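Local coordinates for protein D-aminopeptidase (Burkholderia sp. LK4, PDB 5TZB) that probably removes N-terminal residues, including beta-amino acids, from short peptides as a beta-aminopeptidase of peptidase family S58 with an Ntn-hydrolase-like fold, at residues C[214-222]-C[344-352]; C[275-286]-C[298-306]. One frame throughout, in Å; residues are numbered along the deposited sequence.

Contact 1: C[214-222]-C[344-352]; sequences VGALVQANY and AVEEAIVNA
The methyl groups of A216 and V218, on alternate residues of strand 214-220, meet alanines, V345 and I349 of helix 344-352 in the tight part of this contact. A216 CB sits between two helix residues, 4.0 Å from A344 CB and 3.9 Å from V345 CG2. One turn further along the helix, both branches of V218 bear on A348: V218 CG1 lies 3.9 Å from A348 CB, while V218 CG2 reaches past that methyl to the carbonyl of A348 and the side chain of I349. A chi1 of -52° sets CG1 opposite the carbonyl carbon and leaves CG2 between N and C, and the two methyls fork over A348. With alanines at 344, 348 and 352 facing the strand, the two axes approach to 7.5 Å and diverge by 38°. The packing slackens at one pair, A220 CB and A352 CB, 4.4 Å apart. Beyond it Y222 and I349 close the contact again: I349 CG2 comes to the edge of the ring, in its plane, 3.7 Å from Y222 OH, and the two side chains cross at about a right angle. The contact has no solvent side, and this end is buried too: V289 of helix 272-289 packs on both Y222 and I349. Away from the strand, buried E346 pairs with R288; E347, toward strand 197-204, pairs with R203 and R24. Laying a helix rich in alanine against a central sheet strand in this way is consistent with the layered alpha/beta core of Ntn hydrolases.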
ATOM      1  N   VAL C 214     -10.210   3.080  24.265  1.00 17.06           N
ATOM      2  CA  VAL C 214      -9.393   3.607  23.166  1.00 16.31           C
ATOM      3  C   VAL C 214      -8.809   4.954  23.581  1.00 16.23           C
ATOM      4  O   VAL C 214      -9.555   5.866  23.967  1.00 17.35           O
ATOM      5  CB  VAL C 214     -10.209   3.779  21.862  1.00 15.95           C
ATOM      6  CG1 VAL C 214      -9.337   4.350  20.762  1.00 15.99           C
ATOM      7  CG2 VAL C 214     -10.794   2.466  21.421  1.00 16.42           C
ATOM      8  N   GLY C 215      -7.486   5.078  23.529  1.00 15.62           N
ATOM      9  CA  GLY C 215      -6.829   6.334  23.878  1.00 17.05           C
ATOM     10  C   GLY C 215      -6.001   6.878  22.730  1.00 16.71           C
ATOM     11  O   GLY C 215      -5.591   6.121  21.865  1.00 16.97           O
ATOM     12  N   ALA C 216      -5.768   8.188  22.709  1.00 17.06           N
ATOM     13  CA  ALA C 216      -4.922   8.800  21.689  1.00 16.11           C
ATOM     14  C   ALA C 216      -3.968   9.811  22.307  1.00 17.23           C
ATOM     15  O   ALA C 216      -4.329  10.536  23.244  1.00 16.60           O
ATOM     16  CB  ALA C 216      -5.772   9.485  20.596  1.00 15.19           C
ATOM     17  N   LEU C 217      -2.754   9.876  21.769  1.00 17.55           N
ATOM     18  CA  LEU C 217      -1.806  10.919  22.157  1.00 19.07           C
ATOM     19  C   LEU C 217      -1.291  11.582  20.878  1.00 18.57           C
ATOM     20  O   LEU C 217      -0.728  10.915  20.003  1.00 18.57           O
ATOM     21  CB  LEU C 217      -0.641  10.340  22.973  1.00 20.75           C
ATOM     22  CG  LEU C 217       0.382  11.340  23.533  1.00 22.19           C
ATOM     23  CD1 LEU C 217      -0.201  12.028  24.735  1.00 22.02           C
ATOM     24  CD2 LEU C 217       1.688  10.651  23.897  1.00 23.34           C
ATOM     25  N   VAL C 218      -1.498  12.885  20.743  1.00 18.26           N
ATOM     26  CA  VAL C 218      -1.066  13.544  19.515  1.00 18.02           C
ATOM     27  C   VAL C 218       0.011  14.578  19.804  1.00 18.79           C
ATOM     28  O   VAL C 218       0.130  15.092  20.926  1.00 18.10           O
ATOM     29  CB  VAL C 218      -2.234  14.235  18.786  1.00 17.56           C
ATOM     30  CG1 VAL C 218      -3.380  13.252  18.582  1.00 14.45           C
ATOM     31  CG2 VAL C 218      -2.691  15.472  19.570  1.00 15.47           C
ATOM     32  N   GLN C 219       0.819  14.842  18.783  1.00 20.07           N
ATOM     33  CA  GLN C 219       1.708  15.993  18.768  1.00 20.54           C
ATOM     34  C   GLN C 219       1.262  16.837  17.578  1.00 20.79           C
ATOM     35  O   GLN C 219       1.570  16.517  16.428  1.00 20.46           O
ATOM     36  CB  GLN C 219       3.173  15.566  18.663  1.00 19.87           C
ATOM     37  CG  GLN C 219       4.172  16.702  18.622  1.00 19.57           C
ATOM     38  CD  GLN C 219       5.590  16.209  18.831  1.00 19.76           C
ATOM     39  OE1 GLN C 219       5.927  15.720  19.910  1.00 20.64           O
ATOM     40  NE2 GLN C 219       6.427  16.327  17.798  1.00 18.29           N
ATOM     41  N   ALA C 220       0.482  17.877  17.873  1.00 20.56           N
ATOM     42  CA  ALA C 220      -0.224  18.654  16.858  1.00 20.25           C
ATOM     43  C   ALA C 220       0.573  19.889  16.456  1.00 20.35           C
ATOM     44  O   ALA C 220       0.881  20.744  17.297  1.00 19.86           O
ATOM     45  CB  ALA C 220      -1.616  19.059  17.364  1.00 21.26           C
ATOM     46  N   ASN C 221       0.885  19.965  15.164  1.00 20.06           N
ATOM     47  CA  ASN C 221       1.721  21.018  14.604  1.00 20.22           C
ATOM     48  C   ASN C 221       1.276  21.386  13.192  1.00 19.64           C
ATOM     49  O   ASN C 221       2.103  21.662  12.334  1.00 18.96           O
ATOM     50  CB  ASN C 221       3.181  20.553  14.588  1.00 19.78           C
ATOM     51  CG  ASN C 221       4.162  21.676  14.304  1.00 20.34           C
ATOM     52  OD1 ASN C 221       4.138  22.717  14.953  1.00 20.52           O
ATOM     53  ND2 ASN C 221       5.035  21.464  13.314  1.00 20.19           N
ATOM     54  N   TYR C 222      -0.032  21.376  12.949  1.00 19.43           N
ATOM     55  CA  TYR C 222      -0.559  21.518  11.591  1.00 19.07           C
ATOM     56  C   TYR C 222      -1.583  22.656  11.521  1.00 20.19           C
ATOM     57  O   TYR C 222      -2.069  23.127  12.544  1.00 20.73           O
ATOM     58  CB  TYR C 222      -1.238  20.210  11.140  1.00 18.48           C
ATOM     59  CG  TYR C 222      -2.613  20.131  11.761  1.00 17.51           C
ATOM     60  CD1 TYR C 222      -3.738  20.559  11.064  1.00 15.27           C
ATOM     61  CD2 TYR C 222      -2.775  19.698  13.070  1.00 16.73           C
ATOM     62  CE1 TYR C 222      -4.991  20.566  11.660  1.00 16.33           C
ATOM     63  CE2 TYR C 222      -4.030  19.692  13.680  1.00 16.54           C
ATOM     64  CZ  TYR C 222      -5.135  20.126  12.959  1.00 16.62           C
ATOM     65  OH  TYR C 222      -6.392  20.130  13.535  1.00 16.66           O
ATOM     66  N   ALA C 344     -11.441  10.325  20.061  1.00 18.09           N
ATOM     67  CA  ALA C 344     -10.286  10.493  20.939  1.00 17.55           C
ATOM     68  C   ALA C 344      -9.250  11.404  20.293  1.00 18.35           C
ATOM     69  O   ALA C 344      -8.687  12.282  20.948  1.00 18.02           O
ATOM     70  CB  ALA C 344      -9.674   9.151  21.264  1.00 17.54           C
ATOM     71  N   VAL C 345      -9.013  11.196  18.999  1.00 18.27           N
ATOM     72  CA  VAL C 345      -8.079  12.021  18.242  1.00 17.63           C
ATOM     73  C   VAL C 345      -8.583  13.459  18.121  1.00 18.83           C
ATOM     74  O   VAL C 345      -7.815  14.413  18.316  1.00 19.72           O
ATOM     75  CB  VAL C 345      -7.836  11.438  16.838  1.00 15.78           C
ATOM     76  CG1 VAL C 345      -7.069  12.436  15.961  1.00 16.11           C
ATOM     77  CG2 VAL C 345      -7.100  10.122  16.956  1.00 14.75           C
ATOM     78  N   GLU C 346      -9.868  13.620  17.809  1.00 18.27           N
ATOM     79  CA  GLU C 346     -10.440  14.954  17.693  1.00 19.74           C
ATOM     80  C   GLU C 346     -10.260  15.727  19.009  1.00 19.62           C
ATOM     81  O   GLU C 346      -9.791  16.865  19.002  1.00 18.82           O
ATOM     82  CB  GLU C 346     -11.927  14.884  17.306  1.00 20.81           C
ATOM     83  CG  GLU C 346     -12.583  16.243  17.027  1.00 22.13           C
ATOM     84  CD  GLU C 346     -14.059  16.122  16.660  1.00 22.38           C
ATOM     85  OE1 GLU C 346     -14.536  14.984  16.500  1.00 21.53           O
ATOM     86  OE2 GLU C 346     -14.751  17.158  16.552  1.00 23.72           O
ATOM     87  N   GLU C 347     -10.619  15.114  20.135  1.00 20.44           N
ATOM     88  CA  GLU C 347     -10.519  15.822  21.418  1.00 21.88           C
ATOM     89  C   GLU C 347      -9.069  16.045  21.848  1.00 21.98           C
ATOM     90  O   GLU C 347      -8.745  17.065  22.473  1.00 22.94           O
ATOM     91  CB  GLU C 347     -11.267  15.084  22.529  1.00 21.57           C
ATOM     92  CG  GLU C 347     -11.303  15.889  23.832  1.00 23.02           C
ATOM     93  CD  GLU C 347     -12.196  15.278  24.899  1.00 23.67           C
ATOM     94  OE1 GLU C 347     -12.908  14.302  24.598  1.00 22.02           O
ATOM     95  OE2 GLU C 347     -12.203  15.805  26.034  1.00 25.54           O
ATOM     96  N   ALA C 348      -8.203  15.100  21.498  1.00 21.65           N
ATOM     97  CA  ALA C 348      -6.793  15.206  21.847  1.00 20.32           C
ATOM     98  C   ALA C 348      -6.199  16.457  21.211  1.00 18.65           C
ATOM     99  O   ALA C 348      -5.475  17.206  21.862  1.00 17.72           O
ATOM    100  CB  ALA C 348      -6.038  13.970  21.391  1.00 19.02           C
ATOM    101  N   ILE C 349      -6.546  16.691  19.946  1.00 18.09           N
ATOM    102  CA  ILE C 349      -6.064  17.867  19.229  1.00 18.43           C
ATOM    103  C   ILE C 349      -6.595  19.149  19.875  1.00 19.27           C
ATOM    104  O   ILE C 349      -5.831  20.086  20.123  1.00 20.81           O
ATOM    105  CB  ILE C 349      -6.467  17.825  17.735  1.00 17.66           C
ATOM    106  CG1 ILE C 349      -5.762  16.656  17.031  1.00 17.27           C
ATOM    107  CG2 ILE C 349      -6.111  19.147  17.052  1.00 18.50           C
ATOM    108  CD1 ILE C 349      -6.339  16.305  15.670  1.00 14.77           C
ATOM    109  N   VAL C 350      -7.894  19.203  20.161  1.00 18.89           N
ATOM    110  CA  VAL C 350      -8.448  20.410  20.781  1.00 19.83           C
ATOM    111  C   VAL C 350      -7.837  20.603  22.179  1.00 20.94           C
ATOM    112  O   VAL C 350      -7.562  21.736  22.591  1.00 21.17           O
ATOM    113  CB  VAL C 350      -9.990  20.371  20.854  1.00 20.85           C
ATOM    114  CG1 VAL C 350     -10.533  21.678  21.433  1.00 21.83           C
ATOM    115  CG2 VAL C 350     -10.579  20.149  19.463  1.00 20.41           C
ATOM    116  N   ASN C 351      -7.577  19.501  22.886  1.00 20.66           N
ATOM    117  CA  ASN C 351      -6.909  19.596  24.191  1.00 21.36           C
ATOM    118  C   ASN C 351      -5.515  20.224  24.080  1.00 21.11           C
ATOM    119  O   ASN C 351      -5.095  20.962  24.957  1.00 21.02           O
ATOM    120  CB  ASN C 351      -6.805  18.220  24.859  1.00 21.02           C
ATOM    121  CG  ASN C 351      -8.045  17.857  25.667  1.00 22.31           C
ATOM    122  OD1 ASN C 351      -8.859  18.717  26.007  1.00 24.03           O
ATOM    123  ND2 ASN C 351      -8.161  16.587  26.027  1.00 23.02           N
ATOM    124  N   ALA C 352      -4.794  19.915  23.003  1.00 21.44           N
ATOM    125  CA  ALA C 352      -3.469  20.501  22.788  1.00 21.15           C
ATOM    126  C   ALA C 352      -3.559  22.017  22.674  1.00 21.44           C
ATOM    127  O   ALA C 352      -2.751  22.745  23.246  1.00 22.07           O
ATOM    128  CB  ALA C 352      -2.809  19.915  21.526  1.00 17.71           C
TER

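Contact 2: C[275-286]-C[298-306]; sequences CTRLAQRASVGL and GDIFLAFAT
F301 lies under helix 275-286 with the methyl of A282 over one face of its ring, a CH-pi contact in which A282 CB stands 3.6 Å from the ring centroid and 19° off the normal. The ring reaches this place through a chi1 of -44°, which swings CG to the side opposite the F301 carbonyl and sends the phenyl along the helix toward S283 and L286. These two meet the ring's edge near its plane: S283 OG is 3.4 Å from F301 CE2, and L286 CD2 is 4.0 Å from F301 CZ, the leucine side chain crossing the phenylalanine at about a right angle. L286 CD2 also lies 4.0 Å from D299 OD2, whereas OD1 of that carboxylate is hydrogen-bonded to S297. Helix and strand 298-305 are successive elements of a beta-alpha-beta crossover, the helix returning the chain from strand 260-266 to its parallel neighbour in the sheet. Midway along, where A279 and A303 bring their CA atoms to 4.9 Å, bare methyls meet: A279 CB is 3.8 Å from A303 CB, which also abuts the carbonyl oxygen of C275. At the first turn C275 SG extends along the strand to 3.9 Å from A305 CB. On the far side of the helix, R281 NH1 donates to R277 O from above the carbonyl plane, while the R277 guanidinium forms salt bridges with D295 of the second subunit and E103 of the third.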
ATOM      1  N   CYS C 275      -5.420  -3.156  13.459  1.00 11.21           N
ATOM      2  CA  CYS C 275      -4.728  -1.964  13.932  1.00 11.48           C
ATOM      3  C   CYS C 275      -4.535  -0.947  12.792  1.00 12.43           C
ATOM      4  O   CYS C 275      -4.580   0.262  13.010  1.00 12.25           O
ATOM      5  CB  CYS C 275      -3.393  -2.350  14.552  1.00 11.89           C
ATOM      6  SG  CYS C 275      -3.519  -3.234  16.154  1.00 15.63           S
ATOM      7  N   THR C 276      -4.299  -1.447  11.584  1.00 13.92           N
ATOM      8  CA  THR C 276      -4.195  -0.586  10.397  1.00 14.30           C
ATOM      9  C   THR C 276      -5.517   0.135  10.159  1.00 14.71           C
ATOM     10  O   THR C 276      -5.549   1.343   9.876  1.00 14.55           O
ATOM     11  CB  THR C 276      -3.814  -1.399   9.146  1.00 14.03           C
ATOM     12  OG1 THR C 276      -2.597  -2.096   9.410  1.00 14.24           O
ATOM     13  CG2 THR C 276      -3.611  -0.483   7.912  1.00 20.10           C
ATOM     14  N   ARG C 277      -6.613  -0.614  10.272  1.00 13.48           N
ATOM     15  CA  ARG C 277      -7.931  -0.024  10.110  1.00 13.27           C
ATOM     16  C   ARG C 277      -8.163   1.061  11.158  1.00 12.70           C
ATOM     17  O   ARG C 277      -8.631   2.168  10.851  1.00 11.53           O
ATOM     18  CB  ARG C 277      -9.012  -1.102  10.197  1.00 13.53           C
ATOM     19  CG  ARG C 277      -8.805  -2.245   9.209  1.00 13.72           C
ATOM     20  CD  ARG C 277      -9.963  -3.225   9.252  1.00 14.45           C
ATOM     21  NE  ARG C 277     -11.161  -2.622   8.660  1.00 14.57           N
ATOM     22  CZ  ARG C 277     -12.405  -3.067   8.831  1.00 13.68           C
ATOM     23  NH1 ARG C 277     -12.638  -4.131   9.596  1.00 13.14           N
ATOM     24  NH2 ARG C 277     -13.426  -2.429   8.262  1.00 12.06           N
ATOM     25  N   LEU C 278      -7.777   0.760  12.389  1.00 13.18           N
ATOM     26  CA  LEU C 278      -7.978   1.694  13.485  1.00 13.03           C
ATOM     27  C   LEU C 278      -7.122   2.958  13.291  1.00 13.42           C
ATOM     28  O   LEU C 278      -7.592   4.066  13.540  1.00 11.96           O
ATOM     29  CB  LEU C 278      -7.655   1.021  14.816  1.00 12.91           C
ATOM     30  CG  LEU C 278      -8.027   1.796  16.083  1.00 11.18           C
ATOM     31  CD1 LEU C 278      -9.534   1.945  16.166  1.00 12.05           C
ATOM     32  CD2 LEU C 278      -7.503   1.083  17.300  1.00 11.22           C
ATOM     33  N   ALA C 279      -5.879   2.786  12.839  1.00 11.53           N
ATOM     34  CA  ALA C 279      -4.986   3.926  12.666  1.00 12.29           C
ATOM     35  C   ALA C 279      -5.541   4.930  11.661  1.00 13.19           C
ATOM     36  O   ALA C 279      -5.380   6.133  11.844  1.00 13.44           O
ATOM     37  CB  ALA C 279      -3.591   3.469  12.242  1.00 12.91           C
ATOM     38  N   GLN C 280      -6.200   4.448  10.612  1.00 13.33           N
ATOM     39  CA  GLN C 280      -6.685   5.358   9.580  1.00 14.08           C
ATOM     40  C   GLN C 280      -7.829   6.211  10.121  1.00 16.02           C
ATOM     41  O   GLN C 280      -8.108   7.281   9.582  1.00 17.68           O
ATOM     42  CB  GLN C 280      -7.127   4.614   8.309  1.00 12.48           C
ATOM     43  CG  GLN C 280      -7.468   5.596   7.165  1.00 13.62           C
ATOM     44  CD  GLN C 280      -7.681   4.964   5.775  1.00 13.58           C
ATOM     45  OE1 GLN C 280      -7.973   5.686   4.813  1.00 13.91           O
ATOM     46  NE2 GLN C 280      -7.521   3.643   5.658  1.00 11.71           N
ATOM     47  N   ARG C 281      -8.457   5.804  11.221  1.00 14.55           N
ATOM     48  CA  ARG C 281      -9.556   6.634  11.722  1.00 15.37           C
ATOM     49  C   ARG C 281      -9.002   7.923  12.351  1.00 15.24           C
ATOM     50  O   ARG C 281      -9.760   8.834  12.706  1.00 15.63           O
ATOM     51  CB  ARG C 281     -10.442   5.871  12.728  1.00 16.55           C
ATOM     52  CG  ARG C 281     -11.255   4.684  12.129  1.00 22.82           C
ATOM     53  CD  ARG C 281     -11.311   4.807  10.635  1.00 22.10           C
ATOM     54  NE  ARG C 281     -12.341   4.089   9.891  1.00 20.70           N
ATOM     55  CZ  ARG C 281     -12.146   2.980   9.183  1.00 18.88           C
ATOM     56  NH1 ARG C 281     -10.974   2.359   9.182  1.00 16.63           N
ATOM     57  NH2 ARG C 281     -13.150   2.476   8.486  1.00 19.91           N
ATOM     58  N   ALA C 282      -7.682   8.011  12.493  1.00 14.50           N
ATOM     59  CA  ALA C 282      -7.078   9.267  12.920  1.00 15.89           C
ATOM     60  C   ALA C 282      -7.328  10.366  11.869  1.00 16.39           C
ATOM     61  O   ALA C 282      -7.488  11.540  12.227  1.00 16.90           O
ATOM     62  CB  ALA C 282      -5.588   9.087  13.190  1.00 14.19           C
ATOM     63  N   SER C 283      -7.416   9.975  10.594  1.00 14.96           N
ATOM     64  CA  SER C 283      -7.792  10.899   9.500  1.00 16.12           C
ATOM     65  C   SER C 283      -9.134  11.549   9.797  1.00 16.28           C
ATOM     66  O   SER C 283      -9.354  12.719   9.497  1.00 16.34           O
ATOM     67  CB  SER C 283      -7.918  10.177   8.153  1.00 15.08           C
ATOM     68  OG  SER C 283      -6.683   9.665   7.672  1.00 14.91           O
ATOM     69  N   VAL C 284     -10.052  10.749  10.325  1.00 16.79           N
ATOM     70  CA  VAL C 284     -11.400  11.223  10.598  1.00 16.80           C
ATOM     71  C   VAL C 284     -11.375  12.251  11.723  1.00 16.40           C
ATOM     72  O   VAL C 284     -11.990  13.328  11.605  1.00 18.69           O
ATOM     73  CB  VAL C 284     -12.341  10.053  10.940  1.00 17.73           C
ATOM     74  CG1 VAL C 284     -13.736  10.563  11.228  1.00 18.06           C
ATOM     75  CG2 VAL C 284     -12.359   9.063   9.791  1.00 17.46           C
ATOM     76  N   GLY C 285     -10.670  11.953  12.808  1.00 14.39           N
ATOM     77  CA  GLY C 285     -10.570  12.919  13.892  1.00 16.41           C
ATOM     78  C   GLY C 285      -9.896  14.224  13.462  1.00 17.40           C
ATOM     79  O   GLY C 285     -10.395  15.325  13.740  1.00 17.52           O
ATOM     80  N   LEU C 286      -8.769  14.096  12.763  1.00 16.49           N
ATOM     81  CA  LEU C 286      -8.000  15.253  12.291  1.00 16.71           C
ATOM     82  C   LEU C 286      -8.821  16.126  11.342  1.00 16.57           C
ATOM     83  O   LEU C 286      -8.802  17.357  11.444  1.00 18.86           O
ATOM     84  CB  LEU C 286      -6.712  14.779  11.587  1.00 13.51           C
ATOM     85  CG  LEU C 286      -5.867  15.806  10.822  1.00 13.67           C
ATOM     86  CD1 LEU C 286      -5.359  16.924  11.746  1.00 14.17           C
ATOM     87  CD2 LEU C 286      -4.699  15.107  10.083  1.00 16.05           C
ATOM     88  N   GLY C 298       3.252  16.551   7.765  1.00 16.95           N
ATOM     89  CA  GLY C 298       3.547  15.144   7.974  1.00 16.00           C
ATOM     90  C   GLY C 298       2.481  14.528   8.855  1.00 17.17           C
ATOM     91  O   GLY C 298       2.549  14.610  10.087  1.00 17.46           O
ATOM     92  N   ASP C 299       1.475  13.932   8.224  1.00 16.62           N
ATOM     93  CA  ASP C 299       0.352  13.382   8.971  1.00 17.00           C
ATOM     94  C   ASP C 299       0.469  11.858   9.023  1.00 16.63           C
ATOM     95  O   ASP C 299       0.077  11.143   8.094  1.00 16.42           O
ATOM     96  CB  ASP C 299      -0.971  13.853   8.357  1.00 16.12           C
ATOM     97  CG  ASP C 299      -1.073  15.390   8.304  1.00 16.42           C
ATOM     98  OD1 ASP C 299      -0.372  16.075   9.090  1.00 17.48           O
ATOM     99  OD2 ASP C 299      -1.839  15.920   7.473  1.00 16.12           O
ATOM    100  N   ILE C 300       1.052  11.376  10.117  1.00 16.84           N
ATOM    101  CA  ILE C 300       1.436   9.973  10.224  1.00 16.12           C
ATOM    102  C   ILE C 300       0.853   9.348  11.485  1.00 14.80           C
ATOM    103  O   ILE C 300       1.038   9.874  12.590  1.00 14.03           O
ATOM    104  CB  ILE C 300       2.981   9.844  10.199  1.00 17.13           C
ATOM    105  CG1 ILE C 300       3.516  10.400   8.876  1.00 18.05           C
ATOM    106  CG2 ILE C 300       3.429   8.405  10.442  1.00 12.04           C
ATOM    107  CD1 ILE C 300       5.041  10.479   8.788  1.00 17.60           C
ATOM    108  N   PHE C 301       0.141   8.236  11.314  1.00 13.31           N
ATOM    109  CA  PHE C 301      -0.658   7.662  12.393  1.00 13.71           C
ATOM    110  C   PHE C 301      -0.254   6.229  12.754  1.00 14.14           C
ATOM    111  O   PHE C 301      -0.039   5.392  11.878  1.00 14.34           O
ATOM    112  CB  PHE C 301      -2.149   7.666  12.018  1.00 13.48           C
ATOM    113  CG  PHE C 301      -2.627   8.950  11.382  1.00 13.93           C
ATOM    114  CD1 PHE C 301      -2.200  10.184  11.841  1.00 13.79           C
ATOM    115  CD2 PHE C 301      -3.522   8.907  10.309  1.00 13.75           C
ATOM    116  CE1 PHE C 301      -2.651  11.365  11.233  1.00 12.45           C
ATOM    117  CE2 PHE C 301      -3.974  10.087   9.701  1.00 13.75           C
ATOM    118  CZ  PHE C 301      -3.544  11.308  10.167  1.00 12.68           C
ATOM    119  N   LEU C 302      -0.196   5.953  14.050  1.00 14.49           N
ATOM    120  CA  LEU C 302       0.141   4.632  14.561  1.00 15.41           C
ATOM    121  C   LEU C 302      -0.924   4.196  15.535  1.00 15.64           C
ATOM    122  O   LEU C 302      -1.390   4.999  16.336  1.00 17.91           O
ATOM    123  CB  LEU C 302       1.505   4.643  15.249  1.00 16.69           C
ATOM    124  CG  LEU C 302       1.964   3.400  16.025  1.00 19.32           C
ATOM    125  CD1 LEU C 302       2.152   2.218  15.115  1.00 20.41           C
ATOM    126  CD2 LEU C 302       3.264   3.712  16.736  1.00 21.09           C
ATOM    127  N   ALA C 303      -1.320   2.934  15.442  1.00 14.13           N
ATOM    128  CA  ALA C 303      -2.233   2.334  16.402  1.00 13.79           C
ATOM    129  C   ALA C 303      -1.665   1.011  16.929  1.00 15.42           C
ATOM    130  O   ALA C 303      -1.175   0.191  16.154  1.00 14.61           O
ATOM    131  CB  ALA C 303      -3.583   2.112  15.780  1.00 12.07           C
ATOM    132  N   PHE C 304      -1.702   0.818  18.241  1.00 15.65           N
ATOM    133  CA  PHE C 304      -1.327  -0.480  18.810  1.00 15.80           C
ATOM    134  C   PHE C 304      -2.379  -0.981  19.800  1.00 16.62           C
ATOM    135  O   PHE C 304      -3.111  -0.196  20.421  1.00 16.44           O
ATOM    136  CB  PHE C 304       0.068  -0.428  19.460  1.00 16.18           C
ATOM    137  CG  PHE C 304       0.141   0.381  20.738  1.00 18.27           C
ATOM    138  CD1 PHE C 304      -0.079  -0.211  21.980  1.00 18.17           C
ATOM    139  CD2 PHE C 304       0.489   1.725  20.697  1.00 17.94           C
ATOM    140  CE1 PHE C 304       0.000   0.532  23.148  1.00 18.69           C
ATOM    141  CE2 PHE C 304       0.576   2.472  21.862  1.00 18.66           C
ATOM    142  CZ  PHE C 304       0.327   1.870  23.094  1.00 19.28           C
ATOM    143  N   ALA C 305      -2.439  -2.301  19.945  1.00 17.13           N
ATOM    144  CA  ALA C 305      -3.427  -2.939  20.798  1.00 16.56           C
ATOM    145  C   ALA C 305      -2.737  -3.778  21.874  1.00 17.92           C
ATOM    146  O   ALA C 305      -1.731  -4.436  21.600  1.00 17.70           O
ATOM    147  CB  ALA C 305      -4.361  -3.800  19.956  1.00 14.65           C
ATOM    148  N   THR C 306      -3.288  -3.773  23.090  1.00 17.44           N
ATOM    149  CA  THR C 306      -2.678  -4.514  24.200  1.00 17.08           C
ATOM    150  C   THR C 306      -3.446  -5.786  24.549  1.00 17.50           C
ATOM    151  O   THR C 306      -2.989  -6.572  25.379  1.00 18.07           O
ATOM    152  CB  THR C 306      -2.558  -3.637  25.462  1.00 17.87           C
ATOM    153  OG1 THR C 306      -3.868  -3.233  25.887  1.00 18.09           O
ATOM    154  CG2 THR C 306      -1.721  -2.383  25.184  1.00 17.67           C
TER

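Overall arrangement
The two contacts sit with their centres 11 Å apart, close to the centre of the folded subunit, and involve the same mixed sheet. Along the sequence contact 2 is nested inside contact 1: strand 213-220 comes first, then strand 260-266, helix 272-289, strand 298-305 and finally helix 331-355. Strand 260-266 lies between the two contact strands, antiparallel to one and parallel to the other. The two helices also touch each other, V345 CG1 on the backbone of A282 and E346 CB on that of G285. Y222 touches L286, making one continuous buried core. Contact 1 is touched by no other subunit, whereas the helix of contact 2 also reaches two neighbouring subunits, linking this core to the tetramer.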